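Glycoside Hydrolase Family 43_12 (Metagenome, PDB 7JVH) probably hydrolyses glycosidic bonds in xylose- or arabinose-containing plant polysaccharides. Local coordinates at residues 61-66 against 78-83; 115-120 against 399-404; 464-469 against 551-556; 485-490 against 498-503. All blocks are in the same frame, centred on the assembly; numbering follows the deposited sequence.

Contact 1 (61-66 against 78-83)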
loop_
_atom_site.group_PDB
_atom_site.type_symbol
_atom_site.label_atom_id
_atom_site.label_comp_id
_atom_site.label_asym_id
_atom_site.label_seq_id
_atom_site.Cartn_x
_atom_site.Cartn_y
_atom_site.Cartn_z
ATOM N N TYR A 61 0.906 2.144 -1.751
ATOM C CA TYR A 61 0.369 2.860 -0.605
ATOM C C TYR A 61 -0.992 3.403 -1.021
ATOM O O TYR A 61 -1.144 4.602 -1.239
ATOM C CB TYR A 61 1.294 3.986 -0.164
ATOM C CG TYR A 61 2.577 3.475 0.441
ATOM C CD1 TYR A 61 2.645 3.129 1.783
ATOM C CD2 TYR A 61 3.715 3.312 -0.336
ATOM C CE1 TYR A 61 3.823 2.661 2.338
ATOM C CE2 TYR A 61 4.905 2.849 0.220
ATOM C CZ TYR A 61 4.955 2.532 1.556
ATOM O OH TYR A 61 6.120 2.066 2.131
ATOM N N PRO A 62 -2.005 2.521 -1.196
ATOM C CA PRO A 62 -3.312 2.929 -1.704
ATOM C C PRO A 62 -4.246 3.484 -0.629
ATOM O O PRO A 62 -3.925 3.485 0.570
ATOM C CB PRO A 62 -3.867 1.618 -2.292
ATOM C CG PRO A 62 -2.754 0.593 -2.156
ATOM C CD PRO A 62 -1.932 1.067 -1.009
ATOM N N ASP A 63 -5.396 3.979 -1.090
ATOM C CA ASP A 63 -6.487 4.414 -0.226
ATOM C C ASP A 63 -5.966 5.271 0.927
ATOM O O ASP A 63 -6.080 4.902 2.090
ATOM C CB ASP A 63 -7.237 3.182 0.311
ATOM C CG ASP A 63 -7.684 2.243 -0.787
ATOM O OD1 ASP A 63 -8.349 2.700 -1.753
ATOM O OD2 ASP A 63 -7.368 1.035 -0.680
ATOM N N PRO A 64 -5.352 6.437 0.645
ATOM C CA PRO A 64 -4.725 7.237 1.696
ATOM C C PRO A 64 -5.771 7.960 2.523
ATOM O O PRO A 64 -6.721 8.527 1.968
ATOM C CB PRO A 64 -3.873 8.232 0.910
ATOM C CG PRO A 64 -4.578 8.379 -0.399
ATOM C CD PRO A 64 -5.205 7.042 -0.692
ATOM N N SER A 65 -5.583 7.930 3.846
ATOM C CA SER A 65 -6.423 8.636 4.788
ATOM C C SER A 65 -5.523 9.456 5.701
ATOM O O SER A 65 -4.428 9.027 6.061
ATOM C CB SER A 65 -7.235 7.633 5.603
ATOM O OG SER A 65 -7.946 8.272 6.646
ATOM N N ILE A 66 -6.007 10.636 6.088
ATOM C CA ILE A 66 -5.219 11.610 6.819
ATOM C C ILE A 66 -6.062 12.359 7.849
ATOM O O ILE A 66 -7.218 12.693 7.603
ATOM C CB ILE A 66 -4.519 12.594 5.836
ATOM C CG1 ILE A 66 -3.610 13.558 6.582
ATOM C CG2 ILE A 66 -5.535 13.343 4.988
ATOM C CD1 ILE A 66 -2.552 14.190 5.680
ATOM N N SER A 78 -3.984 1.316 2.956
ATOM C CA SER A 78 -4.362 -0.081 2.881
ATOM C C SER A 78 -3.122 -0.923 2.589
ATOM O O SER A 78 -2.133 -0.411 2.084
ATOM C CB SER A 78 -5.430 -0.304 1.805
ATOM O OG SER A 78 -5.085 0.289 0.580
ATOM N N SER A 79 -3.181 -2.218 2.934
ATOM C CA SER A 79 -2.038 -3.115 2.839
ATOM C C SER A 79 -2.346 -4.570 2.504
ATOM O O SER A 79 -1.424 -5.365 2.279
ATOM C CB SER A 79 -1.215 -3.051 4.131
ATOM O OG SER A 79 -2.020 -3.218 5.279
ATOM N N PHE A 80 -3.629 -4.943 2.516
ATOM C CA PHE A 80 -4.082 -6.252 2.045
ATOM C C PHE A 80 -3.444 -7.387 2.881
ATOM O O PHE A 80 -3.615 -7.391 4.100
ATOM C CB PHE A 80 -3.926 -6.286 0.510
ATOM C CG PHE A 80 -4.628 -5.132 -0.139
ATOM C CD1 PHE A 80 -5.982 -5.202 -0.412
ATOM C CD2 PHE A 80 -3.975 -3.940 -0.368
ATOM C CE1 PHE A 80 -6.658 -4.130 -0.954
ATOM C CE2 PHE A 80 -4.673 -2.853 -0.904
ATOM C CZ PHE A 80 -6.009 -2.957 -1.189
ATOM N N ALA A 81 -2.701 -8.308 2.266
ATOM C CA ALA A 81 -2.139 -9.460 2.997
ATOM C C ALA A 81 -0.756 -9.280 3.627
ATOM O O ALA A 81 -0.180 -10.228 4.164
ATOM C CB ALA A 81 -2.152 -10.697 2.104
HETATM N N MSE A 82 -0.207 -8.067 3.549
HETATM C CA MSE A 82 1.125 -7.795 4.073
HETATM C C MSE A 82 1.027 -7.647 5.588
HETATM O O MSE A 82 -0.011 -7.227 6.102
HETATM C CB MSE A 82 1.709 -6.534 3.425
HETATM C CG MSE A 82 1.863 -6.618 1.911
HETATM SE SE MSE A 82 2.499 -4.881 1.199
HETATM C CE MSE A 82 2.528 -4.854 -0.768
ATOM N N PHE A 83 2.096 -8.026 6.296
ATOM C CA PHE A 83 2.152 -7.881 7.743
ATOM C C PHE A 83 3.508 -7.333 8.177
ATOM O O PHE A 83 4.545 -7.824 7.734
ATOM C CB PHE A 83 1.884 -9.201 8.456
ATOM C CG PHE A 83 1.736 -9.050 9.938
ATOM C CD1 PHE A 83 0.495 -8.742 10.495
ATOM C CD2 PHE A 83 2.831 -9.156 10.773
ATOM C CE1 PHE A 83 0.370 -8.588 11.869
ATOM C CE2 PHE A 83 2.708 -8.992 12.137
ATOM C CZ PHE A 83 1.481 -8.721 12.689
#
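Asp63 OD2 takes two hydrogen-bond partners: Ser78 OG donates to it across the contact at 2.7 Å, and a bound glycerol, probably from the crystallisation liquor, also bonds to it. The serine hydroxyl comes to the anti side of this oxygen and lies 26° out of the carboxylate plane. It gets there because OG is folded back over its own backbone, between N and the carbonyl carbon (chi1 49°), instead of swinging clear of the chain. One residue earlier, the backbone repeats the link, with Ser78 N donating to Pro62 O at 3.2 Å; Asn77 ND2 supplies a second bond to the same oxygen. The proline ring packs beside the hydroxyl, its CB 3.4 Å from Ser78 OG. Its CG makes the apolar contact, meeting the edge of the Phe80 ring at CE2, 4.1 Å away. Phe80 in turn lies against the ring of Phe556, which belongs to the C-terminal half of the chain. An alanine in place of Asp63 would probably leave Ser78 OG without this acceptor and free to turn, and Arg334 without its long, weak ion-pair partner. The buried setting, with five four-stranded antiparallel blades around it and glycerol at the carboxylate, is consistent with the central pocket of the five-bladed beta-propeller of family 43 enzymes.

Contact 2 (115-120 against 399-404)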
loop_
_atom_site.group_PDB
_atom_site.type_symbol
_atom_site.label_atom_id
_atom_site.label_comp_id
_atom_site.label_asym_id
_atom_site.label_seq_id
_atom_site.Cartn_x
_atom_site.Cartn_y
_atom_site.Cartn_z
ATOM N N CYS A 115 -4.830 -15.479 4.084
ATOM C CA CYS A 115 -5.462 -14.351 3.421
ATOM C C CYS A 115 -5.186 -14.356 1.923
ATOM O O CYS A 115 -4.052 -14.575 1.496
ATOM C CB CYS A 115 -4.917 -13.071 4.035
ATOM S SG CYS A 115 -5.727 -11.517 3.560
ATOM N N GLY A 116 -6.225 -14.103 1.125
ATOM C CA GLY A 116 -6.086 -13.899 -0.296
ATOM C C GLY A 116 -5.319 -12.603 -0.589
ATOM O O GLY A 116 -5.471 -11.576 0.116
ATOM N N ILE A 117 -4.506 -12.652 -1.653
ATOM C CA ILE A 117 -3.615 -11.575 -2.041
ATOM C C ILE A 117 -4.346 -10.243 -2.219
ATOM O O ILE A 117 -3.778 -9.191 -1.923
ATOM C CB ILE A 117 -2.854 -11.934 -3.332
ATOM C CG1 ILE A 117 -1.637 -11.042 -3.504
ATOM C CG2 ILE A 117 -3.773 -11.880 -4.547
ATOM C CD1 ILE A 117 -0.526 -11.315 -2.514
ATOM N N SER A 118 -5.605 -10.296 -2.675
ATOM C CA SER A 118 -6.443 -9.129 -2.862
ATOM C C SER A 118 -7.596 -9.060 -1.853
ATOM O O SER A 118 -8.683 -8.557 -2.156
ATOM C CB SER A 118 -6.958 -9.111 -4.296
ATOM O OG SER A 118 -7.901 -10.124 -4.514
ATOM N N ALA A 119 -7.337 -9.583 -0.651
ATOM C CA ALA A 119 -8.258 -9.507 0.478
ATOM C C ALA A 119 -7.543 -8.729 1.599
ATOM O O ALA A 119 -6.844 -7.778 1.320
ATOM C CB ALA A 119 -8.672 -10.921 0.914
ATOM N N GLY A 120 -7.720 -9.152 2.858
ATOM C CA GLY A 120 -7.046 -8.550 3.990
ATOM C C GLY A 120 -7.550 -7.135 4.255
ATOM O O GLY A 120 -8.762 -6.873 4.242
ATOM N N ALA A 399 6.366 -8.757 5.661
ATOM C CA ALA A 399 6.300 -10.178 5.351
ATOM C C ALA A 399 4.915 -10.437 4.768
ATOM O O ALA A 399 3.996 -9.648 4.973
ATOM C CB ALA A 399 6.523 -10.996 6.601
HETATM N N MSE A 400 4.778 -11.531 4.014
HETATM C CA MSE A 400 3.500 -11.949 3.461
HETATM C C MSE A 400 2.826 -12.923 4.421
HETATM O O MSE A 400 3.421 -13.927 4.788
HETATM C CB MSE A 400 3.697 -12.605 2.090
HETATM C CG MSE A 400 4.158 -11.650 1.004
HETATM SE SE MSE A 400 2.821 -10.266 0.638
HETATM C CE MSE A 400 1.103 -11.225 0.501
ATOM N N ARG A 401 1.599 -12.593 4.837
ATOM C CA ARG A 401 0.709 -13.524 5.522
ATOM C C ARG A 401 1.157 -13.988 6.919
ATOM O O ARG A 401 0.726 -15.033 7.396
ATOM C CB ARG A 401 0.419 -14.748 4.632
ATOM C CG ARG A 401 -0.150 -14.393 3.264
ATOM C CD ARG A 401 -0.603 -15.619 2.505
ATOM N NE ARG A 401 -1.486 -15.256 1.403
ATOM C CZ ARG A 401 -1.102 -15.080 0.138
ATOM N NH1 ARG A 401 0.161 -15.213 -0.231
ATOM N NH2 ARG A 401 -2.018 -14.773 -0.783
ATOM N N GLY A 402 1.993 -13.188 7.590
ATOM C CA GLY A 402 2.463 -13.512 8.924
ATOM C C GLY A 402 3.588 -12.603 9.404
ATOM O O GLY A 402 4.141 -11.832 8.623
ATOM N N PRO A 403 3.966 -12.677 10.698
ATOM C CA PRO A 403 5.038 -11.835 11.232
ATOM C C PRO A 403 6.431 -12.356 10.887
ATOM O O PRO A 403 6.646 -13.571 10.846
ATOM C CB PRO A 403 4.800 -11.885 12.747
ATOM C CG PRO A 403 4.066 -13.166 12.980
ATOM C CD PRO A 403 3.368 -13.561 11.705
ATOM N N LYS A 404 7.360 -11.427 10.643
ATOM C CA LYS A 404 8.769 -11.717 10.383
ATOM C C LYS A 404 9.465 -12.324 11.596
ATOM O O LYS A 404 10.457 -13.052 11.457
ATOM C CB LYS A 404 9.505 -10.444 9.952
ATOM C CG LYS A 404 9.637 -9.400 11.040
ATOM C CD LYS A 404 10.098 -8.060 10.499
ATOM C CE LYS A 404 10.267 -7.042 11.600
ATOM N NZ LYS A 404 8.971 -6.360 11.772
#
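Arg401 and Cys115 meet where the five-bladed propeller abuts the concanavalin A-like domain, and they illustrate how one arginine can fasten a loop through its backbone. The side chain sets off with CG anti to its carbonyl carbon (chi1 -56°) and then runs extended to NE, which delivers the guanidinium edge-on to Cys115 O. NE donates to that oxygen at 2.7 Å with an N-H...O angle of 160°, and the oxygen lies only 6° out of the guanidinium plane; NH2 adds a weak second bond to it at 3.1 Å. Two N-H groups thus share one carbonyl oxygen and limit rotation of the flat group. NH2 also forms a salt bridge with Glu467, and NH1 a weak hydrogen bond with Tyr464. Such a buried positive charge is likely to be eased by the carboxylate beside it. Beyond the carbonyl, a type I turn from Gly116 to Ala119 is closed by Ala119 N donating to Gly116 O at 2.8 Å, and it presents Ile117. That residue's CB packs 3.9 Å from Arg401 NH2. Met400, deposited as selenomethionine, bends at its second and third torsions so that its methyl turns back over one face of its neighbour's guanidinium, toward the rim, and there CE makes apolar contact with Ile117 CD1 at 3.4 Å.

Contact 3 (464-469 against 551-556)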
loop_
_atom_site.group_PDB
_atom_site.type_symbol
_atom_site.label_atom_id
_atom_site.label_comp_id
_atom_site.label_asym_id
_atom_site.label_seq_id
_atom_site.Cartn_x
_atom_site.Cartn_y
_atom_site.Cartn_z
ATOM N N TYR A 464 8.056 -10.366 -6.346
ATOM C CA TYR A 464 6.790 -10.980 -5.957
ATOM C C TYR A 464 5.605 -10.048 -6.205
ATOM O O TYR A 464 5.544 -8.959 -5.645
ATOM C CB TYR A 464 6.846 -11.279 -4.457
ATOM C CG TYR A 464 5.726 -12.132 -3.897
ATOM C CD1 TYR A 464 4.524 -11.561 -3.457
ATOM C CD2 TYR A 464 5.894 -13.506 -3.729
ATOM C CE1 TYR A 464 3.516 -12.349 -2.921
ATOM C CE2 TYR A 464 4.905 -14.288 -3.164
ATOM C CZ TYR A 464 3.708 -13.704 -2.775
ATOM O OH TYR A 464 2.663 -14.440 -2.239
ATOM N N GLN A 465 4.653 -10.500 -7.026
ATOM C CA GLN A 465 3.340 -9.863 -7.167
ATOM C C GLN A 465 2.326 -10.652 -6.328
ATOM O O GLN A 465 1.692 -10.107 -5.419
ATOM C CB GLN A 465 2.938 -9.806 -8.638
ATOM C CG GLN A 465 1.515 -9.349 -8.955
ATOM C CD GLN A 465 1.087 -8.078 -8.220
ATOM O OE1 GLN A 465 0.113 -8.125 -7.487
ATOM N NE2 GLN A 465 1.803 -6.961 -8.399
ATOM N N ASN A 466 2.199 -11.945 -6.628
ATOM C CA ASN A 466 1.488 -12.887 -5.768
ATOM C C ASN A 466 2.140 -14.280 -5.801
ATOM O O ASN A 466 3.111 -14.521 -6.542
ATOM C CB ASN A 466 -0.029 -12.929 -6.080
ATOM C CG ASN A 466 -0.360 -13.548 -7.405
ATOM O OD1 ASN A 466 0.111 -14.633 -7.745
ATOM N ND2 ASN A 466 -1.205 -12.866 -8.160
ATOM N N GLU A 467 1.602 -15.186 -4.983
ATOM C CA GLU A 467 2.150 -16.523 -4.801
ATOM C C GLU A 467 2.374 -17.295 -6.121
ATOM O O GLU A 467 3.178 -18.216 -6.169
ATOM C CB GLU A 467 1.273 -17.352 -3.866
ATOM C CG GLU A 467 -0.194 -17.483 -4.314
ATOM C CD GLU A 467 -1.119 -16.375 -3.817
ATOM O OE1 GLU A 467 -0.702 -15.502 -3.038
ATOM O OE2 GLU A 467 -2.293 -16.417 -4.174
ATOM N N ALA A 468 1.659 -16.910 -7.181
ATOM C CA ALA A 468 1.743 -17.550 -8.497
ATOM C C ALA A 468 2.206 -16.587 -9.594
ATOM O O ALA A 468 2.107 -16.885 -10.782
ATOM C CB ALA A 468 0.387 -18.153 -8.873
ATOM N N CYS A 469 2.716 -15.425 -9.173
ATOM C CA CYS A 469 3.242 -14.397 -10.063
ATOM C C CYS A 469 4.486 -13.845 -9.404
ATOM O O CYS A 469 4.449 -12.800 -8.733
ATOM C CB CYS A 469 2.185 -13.314 -10.289
ATOM S SG CYS A 469 0.941 -13.776 -11.530
ATOM N N ASN A 551 -2.252 -5.462 -13.770
ATOM C CA ASN A 551 -2.945 -5.670 -15.048
ATOM C C ASN A 551 -3.028 -7.130 -15.427
ATOM O O ASN A 551 -4.050 -7.561 -15.935
ATOM C CB ASN A 551 -2.256 -4.903 -16.179
ATOM C CG ASN A 551 -2.093 -3.417 -15.865
ATOM O OD1 ASN A 551 -1.267 -3.028 -15.029
ATOM N ND2 ASN A 551 -2.893 -2.588 -16.519
ATOM N N PHE A 552 -1.941 -7.878 -15.180
ATOM C CA PHE A 552 -1.822 -9.268 -15.590
ATOM C C PHE A 552 -2.387 -10.256 -14.547
ATOM O O PHE A 552 -3.107 -11.176 -14.904
ATOM C CB PHE A 552 -0.364 -9.581 -15.929
ATOM C CG PHE A 552 -0.123 -11.000 -16.355
ATOM C CD1 PHE A 552 -0.286 -11.388 -17.681
ATOM C CD2 PHE A 552 0.280 -11.944 -15.438
ATOM C CE1 PHE A 552 -0.072 -12.697 -18.062
ATOM C CE2 PHE A 552 0.523 -13.261 -15.826
ATOM C CZ PHE A 552 0.347 -13.633 -17.137
ATOM N N ALA A 553 -2.066 -10.033 -13.268
ATOM C CA ALA A 553 -2.394 -10.926 -12.175
ATOM C C ALA A 553 -3.655 -10.546 -11.402
ATOM O O ALA A 553 -4.094 -11.279 -10.517
ATOM C CB ALA A 553 -1.234 -10.943 -11.207
ATOM N N GLY A 554 -4.207 -9.373 -11.702
ATOM C CA GLY A 554 -5.328 -8.836 -10.948
ATOM C C GLY A 554 -4.881 -8.457 -9.566
ATOM O O GLY A 554 -3.709 -8.547 -9.249
ATOM N N GLY A 555 -5.823 -8.007 -8.742
ATOM C CA GLY A 555 -5.548 -7.666 -7.361
ATOM C C GLY A 555 -5.571 -6.190 -7.100
ATOM O O GLY A 555 -5.959 -5.392 -7.952
ATOM N N PHE A 556 -5.092 -5.840 -5.902
ATOM C CA PHE A 556 -5.046 -4.478 -5.391
ATOM C C PHE A 556 -3.653 -4.082 -4.886
ATOM O O PHE A 556 -3.533 -3.144 -4.096
ATOM C CB PHE A 556 -6.023 -4.400 -4.210
ATOM C CG PHE A 556 -7.477 -4.340 -4.603
ATOM C CD1 PHE A 556 -7.931 -3.444 -5.571
ATOM C CD2 PHE A 556 -8.406 -5.137 -3.950
ATOM C CE1 PHE A 556 -9.274 -3.376 -5.897
ATOM C CE2 PHE A 556 -9.753 -5.062 -4.261
ATOM C CZ PHE A 556 -10.191 -4.176 -5.232
HETATM O O HOH W 1 -1.755 -10.153 -7.336
HETATM O O HOH W 2 -2.194 -6.891 -7.790
#
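A classic beta bulge, in which Gln465 and Asn466 both face Cys469, brings the tight connection between strands 458-464 and 469-477 up against Ala553 at the end of a short helix. Cys469 O takes the backbone N-H of both bulged residues. The methyl of Ala553 is the centre of the packing: Cys469 SG and Asn466 ND2 each approach its CB to 3.6 Å, and Gln465 CG lies 3.9 Å away. Cys469 SG also stands at the edge of the Phe552 ring, 5.5 Å from its centroid. The direct contact is therefore mostly apolar, and water carries the polar linkage. One water accepts from Asn466 ND2 at 2.9 Å and lies within hydrogen-bonding distance of Gln465 OE1 and Gly554 O; a second sits 2.6 Å from Gln465 OE1 and 2.7 Å from Gly554 O. Neither need serve all its acceptors at once. Gln465 NE2 is committed elsewhere, to Leu548 O and Thr557 O. The other end of the Asn466 amide is fixed too, since OD1 accepts from Ala468 N in the carbonyl plane at 2.8 Å. A leucine in place of Asn466, lacking the amide, would probably leave Ala468 N without this acceptor and the water without this donor, so that the turn is less firmly held. Gly554, with positive phi, lets the chain leave the helix. The Asx turn and classic bulge thus form a beta-hairpin corner packed on a helix end in the concanavalin A-like domain.

Contact 4 (485-490 against 498-503)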
loop_
_atom_site.group_PDB
_atom_site.type_symbol
_atom_site.label_atom_id
_atom_site.label_comp_id
_atom_site.label_asym_id
_atom_site.label_seq_id
_atom_site.Cartn_x
_atom_site.Cartn_y
_atom_site.Cartn_z
ATOM N N VAL A 485 19.657 -21.253 -8.932
ATOM C CA VAL A 485 18.452 -21.600 -9.652
ATOM C C VAL A 485 17.561 -20.352 -9.785
ATOM O O VAL A 485 17.297 -19.660 -8.805
ATOM C CB VAL A 485 17.703 -22.750 -8.947
ATOM C CG1 VAL A 485 16.411 -23.114 -9.687
ATOM C CG2 VAL A 485 18.609 -23.971 -8.825
ATOM N N LEU A 486 17.146 -20.074 -11.024
ATOM C CA LEU A 486 16.214 -19.024 -11.340
ATOM C C LEU A 486 14.891 -19.694 -11.743
ATOM O O LEU A 486 14.858 -20.505 -12.676
ATOM C CB LEU A 486 16.743 -18.157 -12.474
ATOM C CG LEU A 486 15.951 -16.920 -12.900
ATOM C CD1 LEU A 486 15.826 -15.888 -11.804
ATOM C CD2 LEU A 486 16.633 -16.302 -14.118
ATOM N N GLU A 487 13.815 -19.349 -11.023
ATOM C CA GLU A 487 12.496 -19.892 -11.256
ATOM C C GLU A 487 11.483 -18.789 -11.454
ATOM O O GLU A 487 11.567 -17.726 -10.826
ATOM C CB GLU A 487 12.066 -20.750 -10.071
ATOM C CG GLU A 487 12.696 -22.149 -10.045
ATOM C CD GLU A 487 12.532 -22.838 -8.709
ATOM O OE1 GLU A 487 12.259 -22.149 -7.689
ATOM O OE2 GLU A 487 12.678 -24.074 -8.675
ATOM N N LYS A 488 10.514 -19.050 -12.338
ATOM C CA LYS A 488 9.320 -18.226 -12.472
ATOM C C LYS A 488 8.069 -19.065 -12.178
ATOM O O LYS A 488 8.049 -20.288 -12.380
ATOM C CB LYS A 488 9.232 -17.644 -13.875
ATOM C CG LYS A 488 9.036 -18.673 -14.969
ATOM C CD LYS A 488 8.882 -18.018 -16.316
ATOM C CE LYS A 488 8.558 -19.022 -17.392
ATOM N NZ LYS A 488 8.342 -18.261 -18.645
ATOM N N THR A 489 7.031 -18.381 -11.688
ATOM C CA THR A 489 5.677 -18.903 -11.613
ATOM C C THR A 489 4.782 -17.811 -12.159
ATOM O O THR A 489 4.818 -16.692 -11.672
ATOM C CB THR A 489 5.266 -19.255 -10.173
ATOM O OG1 THR A 489 6.195 -20.210 -9.630
ATOM C CG2 THR A 489 3.853 -19.872 -10.139
ATOM N N VAL A 490 3.983 -18.154 -13.174
ATOM C CA VAL A 490 3.141 -17.220 -13.908
ATOM C C VAL A 490 1.674 -17.676 -13.879
ATOM O O VAL A 490 1.367 -18.769 -14.347
ATOM C CB VAL A 490 3.603 -17.134 -15.377
ATOM C CG1 VAL A 490 2.854 -16.017 -16.103
ATOM C CG2 VAL A 490 5.120 -16.927 -15.460
ATOM N N PHE A 498 -1.321 -23.249 -12.464
ATOM C CA PHE A 498 0.001 -22.660 -12.605
ATOM C C PHE A 498 1.056 -23.710 -12.348
ATOM O O PHE A 498 0.781 -24.729 -11.710
ATOM C CB PHE A 498 0.172 -21.472 -11.663
ATOM C CG PHE A 498 0.159 -21.814 -10.195
ATOM C CD1 PHE A 498 1.280 -22.372 -9.575
ATOM C CD2 PHE A 498 -0.956 -21.525 -9.420
ATOM C CE1 PHE A 498 1.278 -22.651 -8.221
ATOM C CE2 PHE A 498 -0.957 -21.789 -8.058
ATOM C CZ PHE A 498 0.157 -22.351 -7.463
ATOM N N LYS A 499 2.271 -23.452 -12.848
ATOM C CA LYS A 499 3.388 -24.367 -12.666
ATOM C C LYS A 499 4.716 -23.618 -12.629
ATOM O O LYS A 499 5.033 -22.867 -13.532
ATOM C CB LYS A 499 3.379 -25.434 -13.764
ATOM C CG LYS A 499 4.328 -26.594 -13.549
ATOM C CD LYS A 499 4.278 -27.196 -12.157
ATOM C CE LYS A 499 5.322 -28.315 -12.033
ATOM N NZ LYS A 499 5.089 -29.452 -12.971
ATOM N N THR A 500 5.480 -23.831 -11.551
ATOM C CA THR A 500 6.800 -23.256 -11.397
ATOM C C THR A 500 7.722 -23.877 -12.437
ATOM O O THR A 500 7.760 -25.086 -12.588
ATOM C CB THR A 500 7.363 -23.470 -9.982
ATOM O OG1 THR A 500 6.451 -22.908 -9.013
ATOM C CG2 THR A 500 8.746 -22.798 -9.844
ATOM N N GLU A 501 8.444 -23.021 -13.170
ATOM C CA GLU A 501 9.414 -23.431 -14.181
ATOM C C GLU A 501 10.791 -22.921 -13.821
ATOM O O GLU A 501 10.922 -21.826 -13.284
ATOM C CB GLU A 501 9.035 -22.869 -15.540
ATOM C CG GLU A 501 7.659 -23.271 -16.042
ATOM C CD GLU A 501 7.495 -22.914 -17.524
ATOM O OE1 GLU A 501 8.044 -23.664 -18.373
ATOM O OE2 GLU A 501 6.850 -21.870 -17.838
ATOM N N ILE A 502 11.815 -23.732 -14.109
ATOM C CA ILE A 502 13.201 -23.318 -13.990
ATOM C C ILE A 502 13.548 -22.562 -15.270
ATOM O O ILE A 502 13.551 -23.143 -16.357
ATOM C CB ILE A 502 14.163 -24.511 -13.819
ATOM C CG1 ILE A 502 13.921 -25.211 -12.473
ATOM C CG2 ILE A 502 15.613 -24.048 -13.913
ATOM C CD1 ILE A 502 14.635 -26.548 -12.359
ATOM N N VAL A 503 13.823 -21.263 -15.126
ATOM C CA VAL A 503 14.224 -20.410 -16.235
ATOM C C VAL A 503 15.692 -20.656 -16.592
ATOM O O VAL A 503 16.034 -20.776 -17.763
ATOM C CB VAL A 503 14.032 -18.911 -15.903
ATOM C CG1 VAL A 503 14.543 -18.045 -17.039
ATOM C CG2 VAL A 503 12.567 -18.606 -15.626
#
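Lys488 and Glu501 form an antiparallel hydrogen-bonded pair and satisfy each other's backbone in both directions. Glu501 N donates to Lys488 O at 2.9 Å with an almost straight N-H...O angle of 169°, and Lys488 N returns the bond to Glu501 O at 3.0 Å. Further along, Val503 N reaches Leu486 O at 2.8 Å. Between these rungs lies the non-hydrogen-bonded pair Glu487 and Ile502, whose CA atoms make CA-H...O contacts to Glu501 O and Leu486 O respectively, while Glu487 CG packs on Ile502 CG1; the backbone of Glu487 turns its bonds to Val472 on the next strand. Side chains add two further polar links, one short and one long. Thr489 OG1 and Thr500 OG1 share a hydrogen bond of 2.8 Å in which either hydroxyl may be the donor. Lys488 and Glu501 run side by side in the same direction, but their salt bridge is long, with NZ 4.0 Å from OE2, and probably contributes little. Glu487 OE1 is satisfied by a bound glycerol, probably from the crystallisation liquor. Apolar contacts fill in between: the stem of Lys488, with CG 3.6 Å from Val503 CG2, crosses that valine at about a right angle, and a chi1 of 66° at Phe498 carries its ring to Thr489, where CD1 meets CG2 at 3.6 Å. Such a ladder is typical of a beta hairpin whose second strand forms the outer edge of a six-stranded sheet in a concanavalin A-like domain.

Contacts 1, 2 and 3 touch one another at the interface of the two domains, and contact 4 joins through contact 3. Contact 1, beside the glycerol bound at Asp63 in what is probably the active-site pocket, is joined to contact 2 by the short sheet of strands 82-83 and 399-400, where Phe83 N lies 2.8 Å from Ala399 O. It reaches contact 3 where Pro62 CG packs 4.3 Å from Phe556 O. Contacts 2 and 3 meet again at Ile117 CG1 and Asn466 CB, 3.6 Å apart. Contact 4, nested within the loop that contact 3 closes, touches it through Phe552 CZ and Val490 CG1 at 3.6 Å, yet its centre is about 29 Å from that of contact 1.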